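Local coordinates for protein MgGH51 (Meripilus giganteus, PDB 6ZQ0) that probably hydrolyses terminal alpha-L-arabinofuranosyl residues from arabinose-containing polysaccharides or oligosaccharides, as a family 51 glycoside hydrolase, at residues G229-E234 with G259-V264; E23-S28 with Y479-Q484; S396-V401 with T424-E429; F345-N350 with R378-T383. All coordinates share one frame; numbering follows the deposited sequence.

In the fold
All four contacts reach the bound aminocyclitol LXE, which sits in the pocket of a (beta/alpha)8 barrel. Contacts 3 and 4 are built from neighbouring strands of the parallel sheet, their centres about 9 Å apart, and S396 and R378 hydrogen-bond between them. Contacts 1 and 2, with centres about 11 Å apart, are made by loops and short irregular segments round the pocket and meet where E23 accepts a hydrogen bond from the N232 backbone. Contact 4 reaches contact 1 through N350 and E234. Contact 2 meets contact 3 by packing of A480 on E429. Although contacts 2 and 4 lie about 20 Å apart between centres, E23 and N350 both bind LXE.

Contact 1 of 4, residues G229-E234 with G259-V264; sequences GGNNLE and GDWGYV. With LXE ([(1~{S},2~{S},3~{S},4~{S})-2-(hydroxymethyl)-3,4-bis(oxidanyl)cyclopentyl]azanium), chain G.
N232 and D260 bring the backbones together, CA to CA 5.0 Å, where the weakly bonded helical turn 231-234, following barrel strand 224-227, meets the irregular loop 259-264 beside the pocket of the (beta/alpha)8 barrel. D260 N donates to N232 OD1 at 3.0 Å, arriving almost in line with the side-chain carbonyl. N265 takes N232 ND2, which fixes both ends of this amide. The CB of D260 points at the turn and sets OD2 3.1 Å from N231 O; two acceptors face each other there, and the OD2 charge is met instead by R257 and by G235 N. N231 runs across W261 at about a right angle, yet its amide plane is only 7° from the indole plane, with ND2 3.8 Å from CZ2. A water links the segments, accepting from N231 ND2 at 2.9 Å and donating to D260 O. Replacing N231 by alanine would probably leave that water and D260 O without their tie to the turn and uncover part of the indole. Backbone N231 N grips the ligand, reaching LXE O3' at 2.9 Å and 170°, while W261 CZ2 meets the same oxygen in the ring plane at 3.5 Å.

Contact 2 of 4, residues E23-S28 with Y479-Q484; sequences EDINHS and YAPLLQ. With LXE ([(1~{S},2~{S},3~{S},4~{S})-2-(hydroxymethyl)-3,4-bis(oxidanyl)cyclopentyl]azanium), chain G.
N26 supplies the direct hydrogen bond between the segments: ND2 reaches L483 O at 3.0 Å, nearly straight at 174°. The acceptor lies in the plane of the N26 amide, while the donor is tilted modestly from the carbonyl plane. CG of N26 stands beside its own backbone N (chi1 -49°), which swings the amide round so that ND2 faces that carbonyl. N26 CB itself lies 3.6 Å from Q484 CA. OD1 is taken by Q490 N, so both ends of the amide are engaged. With alanine in place of this asparagine, L483 O would probably lose its side-chain donor and Q490 N its acceptor. A bridging water adds a second polar link, accepting from L483 N at 2.9 Å and donating only weakly to E23 O.

These segments follow the first and last strands of the (beta/alpha)8 barrel, 20-21 and 474-479, and their meeting ties the two ends of that sheet together at the pocket.

Apolar contact is made by I25 and P481, which follows a cis peptide: I25 CG2 lies 4.0 Å from P481 CB. S28 presses harder on L483, CB to CB 3.4 Å, tighter than usual for two carbons. S28 OG turns back to E23 O at 2.6 Å.

Both segments touch the ligand. E23 OE2 accepts from LXE O3' at a very short 2.5 Å, with OE1 engaged by N232 N and W261 NE1, while P481 CG lies 3.7 Å from LXE O5'.

Contact 3 of 4, residues S396-V401 with T424-E429; sequences SYDVHV and TYFEGE. With LXE ([(1~{S},2~{S},3~{S},4~{S})-2-(hydroxymethyl)-3,4-bis(oxidanyl)cyclopentyl]azanium), chain G.
H400 and E429 stack. The E429 CG sits squarely over one face of the imidazole, 3.7 Å from its centroid and 6° off the normal, a CH-pi contact. Beyond it the carboxylate lies over the rim of the same ring, the two planes 24° apart, with OE2 3.1 Å from H400 CE1. E429 reaches this place with CG beside its own backbone N (chi1 -61°) and the rest of the chain extended. E351 holds the ring through H400 ND1.

On this same face of the sheet D398 and F426 run side by side, D398 CG 3.7 Å from F426 CD2. D398 OD1 also takes a weak bond from G428 N. R226 makes a salt bridge to E429; its bridge to D398 OD2 is less sure, as that oxygen is doubtfully placed.

The opposite face carries Y397 and Y425, which touch through Y397 CB and Y425 CD1 at 4.0 Å, while V399 CG2 comes up to the edge of the Y425 ring. Further along, V401 CG1 rests 3.3 Å from E427 OE2.

Backbone bonds hold the register: F426 N to Y397 O at 2.9 Å and V399 N to F426 O at 2.7 Å. E429 OE2 accepts from LXE O2' at 2.7 Å. This is a parallel beta-alpha-beta pair of the (beta/alpha)8 barrel, with E429 where the seventh strand, 424-432, turns a corner, consistent with the position of the nucleophile in clan GH-A glycosidases.

Contact 4 of 4, residues F345-N350 with R378-T383; sequences FVEVGN and RFIATT. With LXE ([(1~{S},2~{S},3~{S},4~{S})-2-(hydroxymethyl)-3,4-bis(oxidanyl)cyclopentyl]azanium), chain G.
V346 and R378 start the pairing of two parallel strands, 345-348 and 378-381, joined through helix 359-373 as a beta-alpha-beta unit of the (beta/alpha)8 barrel. V346 N donates to R378 O, V346 O accepts from I380 N at 2.8 Å, and V348 N closes the set on I380 O, practically straight at 178°.

E347 is the side chain to follow inward. Its CB leaves the strand on the same face as I380, and CG, anti to the backbone N (chi1 -173°), passes 3.6 Å from T382 CG2. CD stays near that methyl, and E347 OE2 ends 3.4 Å from T382 CG2, so the methyl packs along the outer half of the glutamate. OE1 turns to R226 in a salt bridge. The very close approach of OE2 to D398 is doubtful as modelled. T382 CG2 also abuts V348 O, at 3.3 Å, while D352 holds T382 OG1.

At the other end of this face F345 and R378 lie side by side, F345 CD1 3.9 Å from R378 CB, and the guanidinium runs on to S396 and Q395. F345 CB also touches I380 CD1. On the reverse face V346 CB meets F379 CE1 at 3.6 Å; V348 CG2 also touches that ring.

Past the strand end, N350 enters the pocket. Its ND2 donates to E234 OE2 and also to LXE O2', the latter at 3.2 Å with an angle of 144°.

Contact 1 of 4, residues G229-E234 with G259-V264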
# COMPACT_ATOMS: atom_id res chain seq x y z
N GLY A 229 -5.77 -2.21 -6.54
CA GLY A 229 -6.90 -1.71 -5.74
C GLY A 229 -8.01 -2.74 -5.74
O GLY A 229 -7.89 -3.74 -6.44
N GLY A 230 -9.08 -2.50 -4.97
CA GLY A 230 -9.38 -1.18 -4.45
C GLY A 230 -9.99 -0.25 -5.50
O GLY A 230 -9.82 -0.43 -6.72
N ASN A 231 -10.62 0.80 -5.02
CA ASN A 231 -11.24 1.82 -5.89
C ASN A 231 -10.24 2.40 -6.89
O ASN A 231 -10.63 2.63 -8.01
CB ASN A 231 -11.86 2.93 -5.09
CG ASN A 231 -13.15 2.55 -4.42
OD1 ASN A 231 -13.52 1.38 -4.34
ND2 ASN A 231 -13.83 3.57 -3.94
N ASN A 232 -8.97 2.53 -6.51
CA ASN A 232 -7.94 3.14 -7.39
C ASN A 232 -7.71 2.32 -8.67
O ASN A 232 -7.10 2.84 -9.65
CB ASN A 232 -6.64 3.41 -6.66
CG ASN A 232 -5.89 4.58 -7.26
OD1 ASN A 232 -6.48 5.67 -7.37
ND2 ASN A 232 -4.62 4.40 -7.66
N LEU A 233 -8.19 1.07 -8.71
CA LEU A 233 -8.13 0.25 -9.95
C LEU A 233 -9.13 0.80 -10.96
O LEU A 233 -8.86 0.79 -12.17
CB LEU A 233 -8.51 -1.18 -9.59
CG LEU A 233 -8.70 -2.13 -10.76
CD1 LEU A 233 -7.34 -2.48 -11.39
CD2 LEU A 233 -9.47 -3.35 -10.27
N GLU A 234 -10.26 1.26 -10.45
CA GLU A 234 -11.49 1.37 -11.26
C GLU A 234 -11.48 2.60 -12.17
O GLU A 234 -12.06 2.52 -13.23
CB GLU A 234 -12.72 1.35 -10.39
CG GLU A 234 -12.90 -0.03 -9.84
CD GLU A 234 -14.07 -0.17 -8.90
OE1 GLU A 234 -15.09 -0.71 -9.31
OE2 GLU A 234 -13.90 0.18 -7.72
N GLY A 259 -6.31 9.53 -10.17
CA GLY A 259 -6.71 8.38 -9.36
C GLY A 259 -8.11 8.60 -8.83
O GLY A 259 -8.74 9.62 -9.16
N ASP A 260 -8.51 7.75 -7.91
CA ASP A 260 -9.90 7.69 -7.41
C ASP A 260 -9.99 8.32 -6.02
O ASP A 260 -11.07 8.16 -5.36
CB ASP A 260 -10.36 6.25 -7.59
CG ASP A 260 -10.37 6.00 -9.08
OD1 ASP A 260 -11.05 6.82 -9.81
OD2 ASP A 260 -9.60 5.10 -9.56
N TRP A 261 -8.98 9.08 -5.61
CA TRP A 261 -8.95 9.66 -4.24
C TRP A 261 -8.58 11.14 -4.26
O TRP A 261 -8.12 11.66 -3.20
CB TRP A 261 -8.04 8.82 -3.34
CG TRP A 261 -8.56 7.43 -3.19
CD1 TRP A 261 -8.07 6.27 -3.73
CD2 TRP A 261 -9.73 7.06 -2.44
NE1 TRP A 261 -8.83 5.20 -3.31
CE2 TRP A 261 -9.87 5.66 -2.55
CE3 TRP A 261 -10.66 7.76 -1.66
CZ2 TRP A 261 -10.89 4.96 -1.90
CZ3 TRP A 261 -11.65 7.07 -1.01
CH2 TRP A 261 -11.76 5.68 -1.12
N GLY A 262 -8.82 11.80 -5.40
CA GLY A 262 -8.75 13.27 -5.51
C GLY A 262 -7.40 13.76 -5.99
O GLY A 262 -7.18 15.00 -6.07
N TYR A 263 -6.45 12.86 -6.26
CA TYR A 263 -5.13 13.31 -6.71
C TYR A 263 -4.65 12.51 -7.92
O TYR A 263 -5.03 11.37 -8.15
CB TYR A 263 -4.08 13.28 -5.59
CG TYR A 263 -3.94 11.96 -4.88
CD1 TYR A 263 -4.71 11.67 -3.78
CD2 TYR A 263 -2.96 11.05 -5.25
CE1 TYR A 263 -4.55 10.47 -3.09
CE2 TYR A 263 -2.80 9.84 -4.58
CZ TYR A 263 -3.59 9.56 -3.49
OH TYR A 263 -3.42 8.38 -2.79
N VAL A 264 -3.72 13.15 -8.61
CA VAL A 264 -2.99 12.53 -9.76
C VAL A 264 -2.02 11.47 -9.23
O VAL A 264 -1.30 11.70 -8.25
CB VAL A 264 -2.26 13.60 -10.58
CG1 VAL A 264 -1.39 12.93 -11.62
CG2 VAL A 264 -3.24 14.54 -11.27
C1' LXE G . -13.20 -0.55 -0.22
C2' LXE G . -12.56 -0.10 -1.52
O2' LXE G . -12.20 -1.13 -2.45
C3' LXE G . -11.32 0.68 -1.09
O3' LXE G . -10.80 1.46 -2.19
C4' LXE G . -11.80 1.44 0.16
C5' LXE G . -10.77 1.76 1.27
O5' LXE G . -10.08 0.61 1.77
C6' LXE G . -12.94 0.57 0.72
N1' LXE G . -14.22 1.26 0.90
O HOH W 1 -13.06 6.37 -4.40

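Contact 2 of 4, residues E23-S28 with Y479-Q484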
# COMPACT_ATOMS: atom_id res chain seq x y z
N GLU A 23 -3.70 0.06 -2.29
CA GLU A 23 -3.98 0.92 -3.44
C GLU A 23 -3.40 2.27 -3.08
O GLU A 23 -3.14 2.48 -1.86
CB GLU A 23 -5.47 1.06 -3.70
CG GLU A 23 -6.16 1.87 -2.64
CD GLU A 23 -7.67 1.95 -2.75
OE1 GLU A 23 -8.14 2.44 -3.77
OE2 GLU A 23 -8.34 1.57 -1.80
N ASP A 24 -3.22 3.12 -4.08
CA ASP A 24 -2.83 4.52 -3.80
C ASP A 24 -4.04 5.27 -3.23
O ASP A 24 -4.90 5.72 -4.02
CB ASP A 24 -2.25 5.21 -5.02
CG ASP A 24 -1.24 6.29 -4.65
OD1 ASP A 24 -1.44 6.86 -3.57
OD2 ASP A 24 -0.26 6.48 -5.42
N ILE A 25 -4.05 5.41 -1.92
CA ILE A 25 -5.12 6.08 -1.13
C ILE A 25 -4.38 6.78 0.02
O ILE A 25 -3.35 6.26 0.44
CB ILE A 25 -6.18 5.11 -0.62
CG1 ILE A 25 -7.32 5.85 0.08
CG2 ILE A 25 -5.58 4.03 0.29
CD1 ILE A 25 -8.42 4.94 0.58
N ASN A 26 -4.77 7.98 0.41
CA ASN A 26 -4.06 8.73 1.47
C ASN A 26 -2.59 8.95 1.08
O ASN A 26 -1.72 8.91 1.97
CB ASN A 26 -4.06 7.96 2.79
CG ASN A 26 -5.43 7.45 3.20
OD1 ASN A 26 -6.42 8.17 3.05
ND2 ASN A 26 -5.46 6.26 3.77
N HIS A 27 -2.28 9.08 -0.19
CA HIS A 27 -0.87 9.22 -0.68
C HIS A 27 -0.01 8.06 -0.18
O HIS A 27 1.09 8.24 0.38
CB HIS A 27 -0.34 10.61 -0.31
CG HIS A 27 -0.80 11.60 -1.31
ND1 HIS A 27 -0.18 11.78 -2.53
CD2 HIS A 27 -1.85 12.43 -1.28
CE1 HIS A 27 -0.84 12.73 -3.20
NE2 HIS A 27 -1.84 13.14 -2.43
N SER A 28 -0.58 6.86 -0.25
CA SER A 28 0.11 5.63 0.14
C SER A 28 1.16 5.25 -0.91
O SER A 28 2.06 4.47 -0.57
CB SER A 28 -0.86 4.53 0.32
OG SER A 28 -1.51 4.31 -0.92
N TYR A 479 -6.19 -6.26 6.27
CA TYR A 479 -6.75 -4.98 6.77
C TYR A 479 -6.74 -4.00 5.61
O TYR A 479 -5.82 -4.03 4.76
CB TYR A 479 -5.87 -4.50 7.91
CG TYR A 479 -6.38 -3.31 8.67
CD1 TYR A 479 -6.20 -2.02 8.17
CD2 TYR A 479 -6.97 -3.46 9.91
CE1 TYR A 479 -6.63 -0.92 8.90
CE2 TYR A 479 -7.39 -2.36 10.64
CZ TYR A 479 -7.23 -1.09 10.13
OH TYR A 479 -7.64 0.02 10.85
N ALA A 480 -7.64 -3.04 5.63
CA ALA A 480 -7.54 -1.92 4.66
C ALA A 480 -8.15 -0.66 5.25
O ALA A 480 -9.14 -0.75 5.96
CB ALA A 480 -8.24 -2.26 3.38
N PRO A 481 -7.66 0.52 4.86
CA PRO A 481 -6.43 0.67 4.08
C PRO A 481 -5.16 0.39 4.88
O PRO A 481 -5.12 0.46 6.08
CB PRO A 481 -6.44 2.15 3.66
CG PRO A 481 -7.85 2.60 3.88
CD PRO A 481 -8.36 1.78 5.03
N LEU A 482 -4.08 0.19 4.14
CA LEU A 482 -2.77 -0.14 4.71
C LEU A 482 -2.08 1.11 5.21
O LEU A 482 -1.45 1.06 6.28
CB LEU A 482 -1.96 -0.82 3.61
CG LEU A 482 -0.56 -1.28 4.02
CD1 LEU A 482 -0.60 -2.30 5.10
CD2 LEU A 482 0.16 -1.87 2.82
N LEU A 483 -2.05 2.15 4.37
CA LEU A 483 -1.12 3.29 4.55
C LEU A 483 -1.89 4.61 4.60
O LEU A 483 -2.87 4.76 3.88
CB LEU A 483 -0.09 3.27 3.42
CG LEU A 483 1.00 2.22 3.60
CD1 LEU A 483 1.90 2.25 2.41
CD2 LEU A 483 1.83 2.45 4.83
N GLN A 484 -1.36 5.54 5.37
CA GLN A 484 -1.94 6.89 5.46
C GLN A 484 -0.84 7.93 5.57
O GLN A 484 -0.08 7.94 6.60
CB GLN A 484 -2.85 6.95 6.67
CG GLN A 484 -3.36 8.34 6.98
CD GLN A 484 -3.95 8.41 8.35
OE1 GLN A 484 -3.71 7.56 9.23
NE2 GLN A 484 -4.64 9.50 8.58
C1' LXE G . -13.20 -0.55 -0.22
C2' LXE G . -12.56 -0.10 -1.52
O2' LXE G . -12.20 -1.13 -2.45
C3' LXE G . -11.32 0.68 -1.09
O3' LXE G . -10.80 1.46 -2.19
C4' LXE G . -11.80 1.44 0.16
C5' LXE G . -10.77 1.76 1.27
O5' LXE G . -10.08 0.61 1.77
C6' LXE G . -12.94 0.57 0.72
N1' LXE G . -14.22 1.26 0.90
O HOH W 2 -2.88 2.26 1.59

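Contact 3 of 4, residues S396-V401 with T424-E429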
# COMPACT_ATOMS: atom_id res chain seq x y z
N SER A 396 -13.29 -18.58 -5.72
CA SER A 396 -12.99 -17.70 -4.57
C SER A 396 -13.83 -16.44 -4.68
O SER A 396 -14.12 -15.99 -5.81
CB SER A 396 -11.54 -17.30 -4.50
OG SER A 396 -10.71 -18.38 -4.27
N TYR A 397 -14.17 -15.91 -3.52
CA TYR A 397 -14.81 -14.59 -3.34
C TYR A 397 -13.95 -13.76 -2.43
O TYR A 397 -13.34 -14.29 -1.52
CB TYR A 397 -16.18 -14.74 -2.69
CG TYR A 397 -17.30 -14.95 -3.67
CD1 TYR A 397 -17.87 -13.89 -4.35
CD2 TYR A 397 -17.78 -16.23 -3.93
CE1 TYR A 397 -18.93 -14.08 -5.23
CE2 TYR A 397 -18.83 -16.44 -4.82
CZ TYR A 397 -19.41 -15.36 -5.46
OH TYR A 397 -20.46 -15.53 -6.32
N ASP A 398 -13.97 -12.47 -2.71
CA ASP A 398 -13.31 -11.44 -1.89
C ASP A 398 -14.42 -10.79 -1.06
O ASP A 398 -15.33 -10.14 -1.62
CB ASP A 398 -12.54 -10.44 -2.75
CG ASP A 398 -11.89 -9.34 -1.94
OD1 ASP A 398 -11.99 -9.37 -0.71
OD2 ASP A 398 -11.34 -8.41 -2.55
N VAL A 399 -14.33 -10.91 0.23
CA VAL A 399 -15.36 -10.46 1.21
C VAL A 399 -14.79 -9.27 1.93
O VAL A 399 -13.65 -9.35 2.42
CB VAL A 399 -15.74 -11.58 2.17
CG1 VAL A 399 -16.84 -11.14 3.13
CG2 VAL A 399 -16.14 -12.85 1.42
N HIS A 400 -15.50 -8.16 1.88
CA HIS A 400 -15.10 -6.91 2.56
C HIS A 400 -16.05 -6.58 3.70
O HIS A 400 -17.26 -6.67 3.48
CB HIS A 400 -15.14 -5.75 1.57
CG HIS A 400 -14.19 -5.90 0.44
ND1 HIS A 400 -14.12 -4.97 -0.56
CD2 HIS A 400 -13.27 -6.85 0.15
CE1 HIS A 400 -13.21 -5.36 -1.44
NE2 HIS A 400 -12.67 -6.51 -1.03
N VAL A 401 -15.52 -6.10 4.82
CA VAL A 401 -16.40 -5.62 5.90
C VAL A 401 -15.70 -4.52 6.70
O VAL A 401 -14.54 -4.69 7.13
CB VAL A 401 -16.91 -6.74 6.80
CG1 VAL A 401 -15.82 -7.45 7.52
CG2 VAL A 401 -17.97 -6.19 7.76
N THR A 424 -13.06 -20.83 -1.76
CA THR A 424 -12.20 -20.23 -0.72
C THR A 424 -12.49 -18.76 -0.68
O THR A 424 -13.06 -18.23 -1.64
CB THR A 424 -10.73 -20.54 -0.96
OG1 THR A 424 -10.33 -20.00 -2.22
CG2 THR A 424 -10.48 -22.04 -0.87
N TYR A 425 -12.27 -18.18 0.50
CA TYR A 425 -12.67 -16.81 0.81
C TYR A 425 -11.42 -16.01 1.13
O TYR A 425 -10.53 -16.47 1.84
CB TYR A 425 -13.75 -16.79 1.88
CG TYR A 425 -15.01 -17.48 1.42
CD1 TYR A 425 -15.96 -16.80 0.69
CD2 TYR A 425 -15.15 -18.85 1.57
CE1 TYR A 425 -17.07 -17.44 0.16
CE2 TYR A 425 -16.26 -19.50 1.07
CZ TYR A 425 -17.22 -18.80 0.37
OH TYR A 425 -18.31 -19.45 -0.12
N PHE A 426 -11.39 -14.81 0.55
CA PHE A 426 -10.37 -13.76 0.77
C PHE A 426 -11.07 -12.64 1.52
O PHE A 426 -12.00 -12.05 0.93
CB PHE A 426 -9.81 -13.34 -0.59
CG PHE A 426 -8.85 -12.18 -0.62
CD1 PHE A 426 -8.00 -11.90 0.44
CD2 PHE A 426 -8.80 -11.34 -1.73
CE1 PHE A 426 -7.08 -10.87 0.33
CE2 PHE A 426 -7.89 -10.31 -1.83
CZ PHE A 426 -7.02 -10.09 -0.79
N GLU A 427 -10.64 -12.35 2.74
CA GLU A 427 -11.14 -11.18 3.47
C GLU A 427 -10.29 -9.99 3.03
O GLU A 427 -9.36 -9.61 3.76
CB GLU A 427 -11.19 -11.45 4.96
CG GLU A 427 -12.10 -10.46 5.66
CD GLU A 427 -13.55 -10.88 5.79
OE1 GLU A 427 -13.88 -12.02 5.47
OE2 GLU A 427 -14.34 -10.02 6.13
N GLY A 428 -10.55 -9.50 1.81
CA GLY A 428 -9.63 -8.60 1.09
C GLY A 428 -9.58 -7.19 1.67
O GLY A 428 -8.59 -6.46 1.36
N GLU A 429 -10.61 -6.81 2.41
CA GLU A 429 -10.69 -5.52 3.14
C GLU A 429 -11.43 -5.76 4.43
O GLU A 429 -12.60 -6.22 4.40
CB GLU A 429 -11.39 -4.40 2.38
CG GLU A 429 -10.66 -4.08 1.10
CD GLU A 429 -11.34 -3.07 0.23
OE1 GLU A 429 -12.18 -2.31 0.78
OE2 GLU A 429 -11.13 -3.16 -1.03
C1' LXE G . -13.20 -0.55 -0.22
C2' LXE G . -12.56 -0.10 -1.52
O2' LXE G . -12.20 -1.13 -2.45
C3' LXE G . -11.32 0.68 -1.09
O3' LXE G . -10.80 1.46 -2.19
C4' LXE G . -11.80 1.44 0.16
C5' LXE G . -10.77 1.76 1.27
O5' LXE G . -10.08 0.61 1.77
C6' LXE G . -12.94 0.57 0.72
N1' LXE G . -14.22 1.26 0.90

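Contact 4 of 4, residues F345-N350 with R378-T383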
# COMPACT_ATOMS: atom_id res chain seq x y z
N PHE A 345 -3.15 -15.85 -8.12
CA PHE A 345 -4.47 -15.27 -7.77
C PHE A 345 -4.68 -13.96 -8.50
O PHE A 345 -3.82 -13.08 -8.41
CB PHE A 345 -4.59 -14.97 -6.28
CG PHE A 345 -4.30 -16.16 -5.42
CD1 PHE A 345 -5.21 -17.18 -5.30
CD2 PHE A 345 -3.10 -16.25 -4.75
CE1 PHE A 345 -4.94 -18.28 -4.48
CE2 PHE A 345 -2.81 -17.34 -3.95
CZ PHE A 345 -3.73 -18.35 -3.81
N VAL A 346 -5.77 -13.88 -9.24
CA VAL A 346 -6.20 -12.65 -9.93
C VAL A 346 -7.63 -12.32 -9.48
O VAL A 346 -8.49 -13.22 -9.42
CB VAL A 346 -6.07 -12.79 -11.45
CG1 VAL A 346 -6.77 -11.67 -12.22
CG2 VAL A 346 -4.61 -12.83 -11.84
N GLU A 347 -7.83 -11.06 -9.14
CA GLU A 347 -9.15 -10.57 -8.70
C GLU A 347 -9.78 -9.86 -9.91
O GLU A 347 -9.14 -9.01 -10.57
CB GLU A 347 -8.99 -9.68 -7.48
CG GLU A 347 -10.31 -9.27 -6.88
CD GLU A 347 -10.23 -8.83 -5.43
OE1 GLU A 347 -9.10 -8.84 -4.89
OE2 GLU A 347 -11.29 -8.49 -4.85
N VAL A 348 -11.03 -10.21 -10.19
CA VAL A 348 -11.74 -9.69 -11.37
C VAL A 348 -12.55 -8.47 -10.94
O VAL A 348 -13.68 -8.61 -10.44
CB VAL A 348 -12.59 -10.77 -12.03
CG1 VAL A 348 -13.32 -10.21 -13.21
CG2 VAL A 348 -11.78 -11.99 -12.41
N GLY A 349 -11.94 -7.31 -11.07
CA GLY A 349 -12.57 -6.05 -10.68
C GLY A 349 -12.29 -5.72 -9.23
O GLY A 349 -11.37 -6.28 -8.62
N ASN A 350 -13.12 -4.82 -8.72
CA ASN A 350 -13.13 -4.34 -7.32
C ASN A 350 -14.58 -4.08 -6.93
O ASN A 350 -15.24 -3.30 -7.62
CB ASN A 350 -12.35 -3.04 -7.18
CG ASN A 350 -12.33 -2.55 -5.76
OD1 ASN A 350 -11.87 -3.28 -4.88
ND2 ASN A 350 -12.95 -1.40 -5.55
N ARG A 378 -6.12 -18.85 -9.99
CA ARG A 378 -7.42 -18.83 -9.30
C ARG A 378 -7.98 -17.41 -9.41
O ARG A 378 -7.33 -16.46 -8.92
CB ARG A 378 -7.23 -19.26 -7.86
CG ARG A 378 -8.54 -19.66 -7.19
CD ARG A 378 -8.29 -20.19 -5.80
NE ARG A 378 -9.51 -20.76 -5.24
CZ ARG A 378 -9.66 -22.05 -4.94
NH1 ARG A 378 -8.69 -22.89 -5.20
NH2 ARG A 378 -10.79 -22.51 -4.41
N PHE A 379 -9.18 -17.31 -9.93
CA PHE A 379 -9.88 -16.03 -10.19
C PHE A 379 -10.85 -15.78 -9.04
O PHE A 379 -11.65 -16.64 -8.69
CB PHE A 379 -10.50 -16.08 -11.59
CG PHE A 379 -9.44 -16.06 -12.65
CD1 PHE A 379 -8.80 -14.88 -12.99
CD2 PHE A 379 -9.05 -17.23 -13.27
CE1 PHE A 379 -7.77 -14.86 -13.92
CE2 PHE A 379 -8.01 -17.21 -14.19
CZ PHE A 379 -7.40 -16.03 -14.54
N ILE A 380 -10.80 -14.55 -8.53
CA ILE A 380 -11.59 -14.14 -7.35
C ILE A 380 -12.69 -13.19 -7.80
O ILE A 380 -12.39 -12.15 -8.40
CB ILE A 380 -10.66 -13.46 -6.32
CG1 ILE A 380 -9.47 -14.35 -5.98
CG2 ILE A 380 -11.47 -13.09 -5.10
CD1 ILE A 380 -8.39 -13.59 -5.26
N ALA A 381 -13.93 -13.52 -7.45
CA ALA A 381 -15.14 -12.73 -7.71
C ALA A 381 -15.33 -11.70 -6.59
O ALA A 381 -14.91 -11.92 -5.43
CB ALA A 381 -16.34 -13.62 -7.81
N THR A 382 -15.89 -10.55 -6.93
CA THR A 382 -15.90 -9.39 -6.02
C THR A 382 -17.32 -8.99 -5.63
O THR A 382 -17.47 -8.09 -4.81
CB THR A 382 -15.19 -8.20 -6.66
OG1 THR A 382 -16.03 -7.79 -7.74
CG2 THR A 382 -13.81 -8.54 -7.14
N THR A 383 -18.32 -9.63 -6.22
CA THR A 383 -19.70 -9.45 -5.76
C THR A 383 -19.87 -10.14 -4.42
O THR A 383 -19.01 -10.92 -4.00
CB THR A 383 -20.71 -9.97 -6.79
OG1 THR A 383 -20.21 -11.19 -7.34
CG2 THR A 383 -21.02 -8.95 -7.85
C1' LXE G . -13.20 -0.55 -0.22
C2' LXE G . -12.56 -0.10 -1.52
O2' LXE G . -12.20 -1.13 -2.45
C3' LXE G . -11.32 0.68 -1.09
O3' LXE G . -10.80 1.46 -2.19
C4' LXE G . -11.80 1.44 0.16
C5' LXE G . -10.77 1.76 1.27
O5' LXE G . -10.08 0.61 1.77
C6' LXE G . -12.94 0.57 0.72
N1' LXE G . -14.22 1.26 0.90